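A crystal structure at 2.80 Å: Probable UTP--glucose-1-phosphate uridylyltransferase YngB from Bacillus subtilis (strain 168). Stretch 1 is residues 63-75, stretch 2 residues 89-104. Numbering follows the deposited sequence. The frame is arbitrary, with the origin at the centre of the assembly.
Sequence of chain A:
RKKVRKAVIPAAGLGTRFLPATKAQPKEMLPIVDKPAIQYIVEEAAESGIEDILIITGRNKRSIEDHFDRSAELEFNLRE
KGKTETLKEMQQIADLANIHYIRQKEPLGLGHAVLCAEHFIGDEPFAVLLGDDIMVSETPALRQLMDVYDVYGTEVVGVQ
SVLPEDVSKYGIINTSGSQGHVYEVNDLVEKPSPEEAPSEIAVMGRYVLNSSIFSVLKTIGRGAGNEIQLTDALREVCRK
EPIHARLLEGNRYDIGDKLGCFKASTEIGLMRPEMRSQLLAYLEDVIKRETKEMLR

Stretch 1 63-75: SIEDHFDRSAELE
Stretch 2, residues 89-104: EMQQIADLANIHYIRQ

The contact between residues 63-75 and 89-104 illustrates how a helix end packs against a neighbouring turn and strand mainly through apolar contacts, supplemented by CH-pi and CA-H...O contacts, burying 666 Å² with no cross-stretch hydrogen bond among the modelled atoms. Helix 63-67 runs nearly antiparallel to strand 98-103 (162°, axes 10.0 Å apart at closest approach), placing Glu65 CA 7.9 Å from Tyr101 CA. Phe68, where helical geometry ends (phi/psi -98/21), brings the backbones close: Phe68 CA lies 4.5 Å from Ala94 CA, inside the type I turn Ile93-Leu96, and Ala94 CA donates a CA-H...O contact to Phe68 O at 3.5 Å.

The Phe68 side chain (chi1 m, chi2 -77°) is the apolar hub. Phe68 CD1 lies 3.8 Å from Ile93 CG2, Phe68 CE1 meets Leu96 CD1 at the ring edge at 4.1 Å, and Phe68 CB sits 4.2 Å from Ile99 CG1. Leu74 (t, p), from the next helix, extends the packing, its CD2 3.9 Å from Met90 CG.

Tyr101 (chi1 m, chi2 -78°) offers a ring face to Glu65 (m, t): Glu65 CG stands 3.5 Å from the ring centroid, a CH-pi contact, and Glu65 CA lies 3.1 Å from Tyr101 OH. Glu65 OE2 stays 4.4 Å from Arg103 NH1, attraction beyond salt-bridge range. Arg70 instead pairs within its stretch, Arg70 NH2 to Glu75 OE2 at 3.0 Å, while its NH2 rests 3.8 Å from Gln91 CB.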

# COMPACT_ATOMS: atom_id res chain seq x y z
N SER A 63 11.88 -4.72 5.28
CA SER A 63 11.48 -4.34 3.94
C SER A 63 12.04 -2.99 3.49
O SER A 63 12.30 -2.80 2.29
CB SER A 63 10.00 -4.46 3.73
OG SER A 63 9.26 -3.63 4.60
N ILE A 64 12.25 -2.04 4.42
CA ILE A 64 12.82 -0.76 4.04
C ILE A 64 14.24 -0.98 3.51
O ILE A 64 14.60 -0.45 2.46
CB ILE A 64 12.81 0.25 5.21
CG1 ILE A 64 11.40 0.66 5.63
CG2 ILE A 64 13.69 1.46 4.95
CD1 ILE A 64 11.33 0.99 7.11
N GLU A 65 15.04 -1.78 4.23
CA GLU A 65 16.44 -2.03 3.92
C GLU A 65 16.56 -2.79 2.60
O GLU A 65 17.48 -2.55 1.81
CB GLU A 65 17.11 -2.79 5.07
CG GLU A 65 16.78 -2.23 6.45
CD GLU A 65 17.25 -3.05 7.64
OE1 GLU A 65 18.30 -3.71 7.50
OE2 GLU A 65 16.57 -3.02 8.71
N ASP A 66 15.63 -3.72 2.39
CA ASP A 66 15.59 -4.54 1.20
C ASP A 66 15.23 -3.67 0.00
O ASP A 66 15.82 -3.83 -1.06
CB ASP A 66 14.59 -5.68 1.40
CG ASP A 66 15.21 -6.93 2.01
OD1 ASP A 66 16.47 -7.16 1.85
OD2 ASP A 66 14.44 -7.70 2.62
N HIS A 67 14.28 -2.75 0.18
CA HIS A 67 13.80 -1.92 -0.91
C HIS A 67 14.96 -1.19 -1.58
O HIS A 67 14.98 -1.07 -2.80
CB HIS A 67 12.73 -0.93 -0.43
CG HIS A 67 12.04 -0.21 -1.54
ND1 HIS A 67 11.01 -0.78 -2.28
CD2 HIS A 67 12.23 1.04 -2.03
CE1 HIS A 67 10.61 0.07 -3.21
NE2 HIS A 67 11.35 1.19 -3.08
N PHE A 68 15.94 -0.74 -0.80
CA PHE A 68 16.99 0.09 -1.36
C PHE A 68 18.26 -0.70 -1.70
O PHE A 68 19.33 -0.12 -1.85
CB PHE A 68 17.26 1.28 -0.43
CG PHE A 68 16.13 2.27 -0.30
CD1 PHE A 68 15.86 3.20 -1.29
CD2 PHE A 68 15.34 2.27 0.84
CE1 PHE A 68 14.83 4.11 -1.14
CE2 PHE A 68 14.30 3.19 0.99
CZ PHE A 68 14.06 4.12 0.00
N ASP A 69 18.15 -2.02 -1.88
CA ASP A 69 19.28 -2.85 -2.26
C ASP A 69 18.98 -3.57 -3.57
O ASP A 69 17.89 -3.43 -4.13
CB ASP A 69 19.67 -3.77 -1.08
CG ASP A 69 20.95 -4.57 -1.28
OD1 ASP A 69 21.93 -4.01 -1.84
OD2 ASP A 69 20.95 -5.75 -0.87
N ARG A 70 19.94 -4.34 -4.08
CA ARG A 70 19.72 -5.14 -5.27
C ARG A 70 18.85 -6.35 -4.92
O ARG A 70 19.12 -7.05 -3.96
CB ARG A 70 21.05 -5.61 -5.86
CG ARG A 70 21.96 -4.50 -6.35
CD ARG A 70 22.96 -5.06 -7.36
NE ARG A 70 22.48 -4.87 -8.72
CZ ARG A 70 22.38 -3.69 -9.33
NH1 ARG A 70 22.73 -2.59 -8.69
NH2 ARG A 70 21.93 -3.63 -10.57
N SER A 71 17.80 -6.58 -5.72
CA SER A 71 16.90 -7.70 -5.48
C SER A 71 17.14 -8.80 -6.51
O SER A 71 16.49 -8.81 -7.56
CB SER A 71 15.45 -7.25 -5.47
OG SER A 71 15.31 -5.97 -4.87
N ALA A 72 18.04 -9.74 -6.19
CA ALA A 72 18.56 -10.71 -7.14
C ALA A 72 17.45 -11.50 -7.84
O ALA A 72 17.42 -11.61 -9.06
CB ALA A 72 19.54 -11.62 -6.45
N GLU A 73 16.54 -12.05 -7.03
CA GLU A 73 15.49 -12.91 -7.55
C GLU A 73 14.53 -12.12 -8.45
O GLU A 73 13.81 -12.70 -9.27
CB GLU A 73 14.79 -13.60 -6.38
CG GLU A 73 13.57 -14.36 -6.83
CD GLU A 73 13.12 -15.55 -6.01
OE1 GLU A 73 13.72 -15.83 -4.94
OE2 GLU A 73 12.16 -16.21 -6.47
N LEU A 74 14.52 -10.80 -8.30
CA LEU A 74 13.65 -9.94 -9.09
C LEU A 74 14.34 -9.57 -10.40
O LEU A 74 13.72 -9.64 -11.48
CB LEU A 74 13.30 -8.70 -8.26
CG LEU A 74 12.51 -7.61 -8.98
CD1 LEU A 74 11.08 -8.05 -9.28
CD2 LEU A 74 12.53 -6.32 -8.18
N GLU A 75 15.61 -9.14 -10.28
CA GLU A 75 16.47 -8.84 -11.41
C GLU A 75 16.47 -10.02 -12.38
O GLU A 75 16.28 -9.82 -13.56
CB GLU A 75 17.87 -8.43 -10.94
CG GLU A 75 18.22 -7.01 -11.32
CD GLU A 75 19.01 -6.27 -10.26
OE1 GLU A 75 18.41 -5.88 -9.25
OE2 GLU A 75 20.24 -6.09 -10.44
N GLU A 89 15.17 0.94 -13.74
CA GLU A 89 14.47 1.77 -12.77
C GLU A 89 14.75 1.22 -11.37
O GLU A 89 14.98 1.97 -10.44
CB GLU A 89 12.98 1.76 -13.13
CG GLU A 89 12.14 2.94 -12.65
CD GLU A 89 10.68 2.79 -13.07
OE1 GLU A 89 10.42 2.65 -14.29
OE2 GLU A 89 9.79 2.79 -12.17
N MET A 90 14.76 -0.11 -11.24
CA MET A 90 14.96 -0.77 -9.95
C MET A 90 16.39 -0.53 -9.48
O MET A 90 16.63 -0.27 -8.30
CB MET A 90 14.73 -2.27 -10.06
CG MET A 90 13.41 -2.72 -9.49
SD MET A 90 12.05 -1.54 -9.69
CE MET A 90 10.71 -2.65 -9.24
N GLN A 91 17.34 -0.60 -10.43
CA GLN A 91 18.74 -0.38 -10.16
C GLN A 91 18.96 1.06 -9.69
O GLN A 91 19.86 1.33 -8.90
CB GLN A 91 19.57 -0.76 -11.39
N GLN A 92 18.14 1.99 -10.16
CA GLN A 92 18.33 3.39 -9.80
C GLN A 92 17.93 3.63 -8.35
O GLN A 92 18.53 4.47 -7.67
CB GLN A 92 17.53 4.29 -10.73
CG GLN A 92 17.86 4.09 -12.20
CD GLN A 92 17.17 5.11 -13.05
OE1 GLN A 92 16.07 4.87 -13.55
NE2 GLN A 92 17.80 6.27 -13.18
N ILE A 93 16.90 2.88 -7.90
CA ILE A 93 16.38 3.04 -6.56
C ILE A 93 17.53 2.75 -5.61
O ILE A 93 17.78 3.50 -4.66
CB ILE A 93 15.18 2.11 -6.27
CG1 ILE A 93 13.92 2.49 -7.07
CG2 ILE A 93 14.89 2.11 -4.77
CD1 ILE A 93 12.95 1.33 -7.26
N ALA A 94 18.25 1.68 -5.93
CA ALA A 94 19.32 1.20 -5.08
C ALA A 94 20.53 2.12 -5.17
O ALA A 94 21.52 1.86 -4.51
CB ALA A 94 19.63 -0.22 -5.44
N ASP A 95 20.42 3.22 -5.94
CA ASP A 95 21.55 4.11 -6.19
C ASP A 95 21.29 5.53 -5.70
O ASP A 95 22.17 6.39 -5.76
CB ASP A 95 21.99 4.06 -7.65
CG ASP A 95 23.14 3.09 -7.89
OD1 ASP A 95 23.28 2.61 -9.04
OD2 ASP A 95 23.89 2.82 -6.91
N LEU A 96 20.10 5.79 -5.17
CA LEU A 96 19.75 7.15 -4.78
C LEU A 96 20.77 7.74 -3.81
O LEU A 96 21.16 8.88 -3.96
CB LEU A 96 18.35 7.13 -4.17
CG LEU A 96 17.25 6.85 -5.18
CD1 LEU A 96 16.17 5.99 -4.55
CD2 LEU A 96 16.67 8.17 -5.64
N ALA A 97 21.16 6.99 -2.78
CA ALA A 97 22.03 7.52 -1.74
C ALA A 97 22.67 6.34 -1.03
O ALA A 97 22.33 5.20 -1.34
CB ALA A 97 21.22 8.34 -0.77
N ASN A 98 23.59 6.60 -0.11
CA ASN A 98 24.17 5.52 0.66
C ASN A 98 23.35 5.40 1.93
O ASN A 98 23.39 6.30 2.76
CB ASN A 98 25.63 5.78 1.03
CG ASN A 98 26.55 5.97 -0.16
OD1 ASN A 98 26.43 5.27 -1.17
ND2 ASN A 98 27.47 6.91 -0.03
N ILE A 99 22.61 4.28 2.04
CA ILE A 99 21.62 4.16 3.09
C ILE A 99 22.19 3.34 4.24
O ILE A 99 22.45 2.15 4.07
CB ILE A 99 20.34 3.51 2.54
CG1 ILE A 99 19.88 4.13 1.22
CG2 ILE A 99 19.23 3.57 3.57
CD1 ILE A 99 19.57 5.60 1.31
N HIS A 100 22.34 3.98 5.40
CA HIS A 100 22.80 3.32 6.62
C HIS A 100 21.60 3.09 7.56
O HIS A 100 20.64 3.84 7.48
CB HIS A 100 23.86 4.20 7.31
CG HIS A 100 25.00 4.57 6.41
ND1 HIS A 100 24.82 5.16 5.18
CD2 HIS A 100 26.33 4.43 6.56
CE1 HIS A 100 25.99 5.36 4.61
NE2 HIS A 100 26.93 4.93 5.44
N TYR A 101 21.68 2.08 8.43
CA TYR A 101 20.64 1.78 9.41
C TYR A 101 21.19 1.64 10.82
O TYR A 101 22.29 1.16 11.05
CB TYR A 101 19.93 0.46 9.10
CG TYR A 101 19.38 0.47 7.70
CD1 TYR A 101 18.21 1.13 7.40
CD2 TYR A 101 20.09 -0.12 6.68
CE1 TYR A 101 17.73 1.18 6.10
CE2 TYR A 101 19.63 -0.08 5.37
CZ TYR A 101 18.45 0.59 5.08
OH TYR A 101 17.97 0.62 3.79
N ILE A 102 20.38 2.05 11.79
CA ILE A 102 20.67 1.77 13.18
C ILE A 102 19.34 1.39 13.82
O ILE A 102 18.30 1.90 13.42
CB ILE A 102 21.29 2.99 13.89
CG1 ILE A 102 21.66 2.67 15.34
CG2 ILE A 102 20.40 4.22 13.82
CD1 ILE A 102 23.10 2.32 15.53
N ARG A 103 19.39 0.49 14.79
CA ARG A 103 18.16 0.19 15.49
C ARG A 103 17.98 1.12 16.68
O ARG A 103 18.89 1.25 17.49
CB ARG A 103 18.14 -1.27 15.90
CG ARG A 103 17.05 -2.02 15.16
CD ARG A 103 17.56 -3.02 14.15
NE ARG A 103 16.75 -4.17 14.52
CZ ARG A 103 16.47 -5.19 13.74
NH1 ARG A 103 16.91 -5.22 12.49
NH2 ARG A 103 15.73 -6.17 14.22
N GLN A 104 16.82 1.78 16.77
CA GLN A 104 16.48 2.48 17.99
C GLN A 104 16.20 1.41 19.04
O GLN A 104 15.46 0.46 18.77
CB GLN A 104 15.25 3.33 17.77
CG GLN A 104 15.22 4.53 18.70
CD GLN A 104 13.91 5.27 18.58
OE1 GLN A 104 12.87 4.69 18.22
NE2 GLN A 104 13.97 6.56 18.90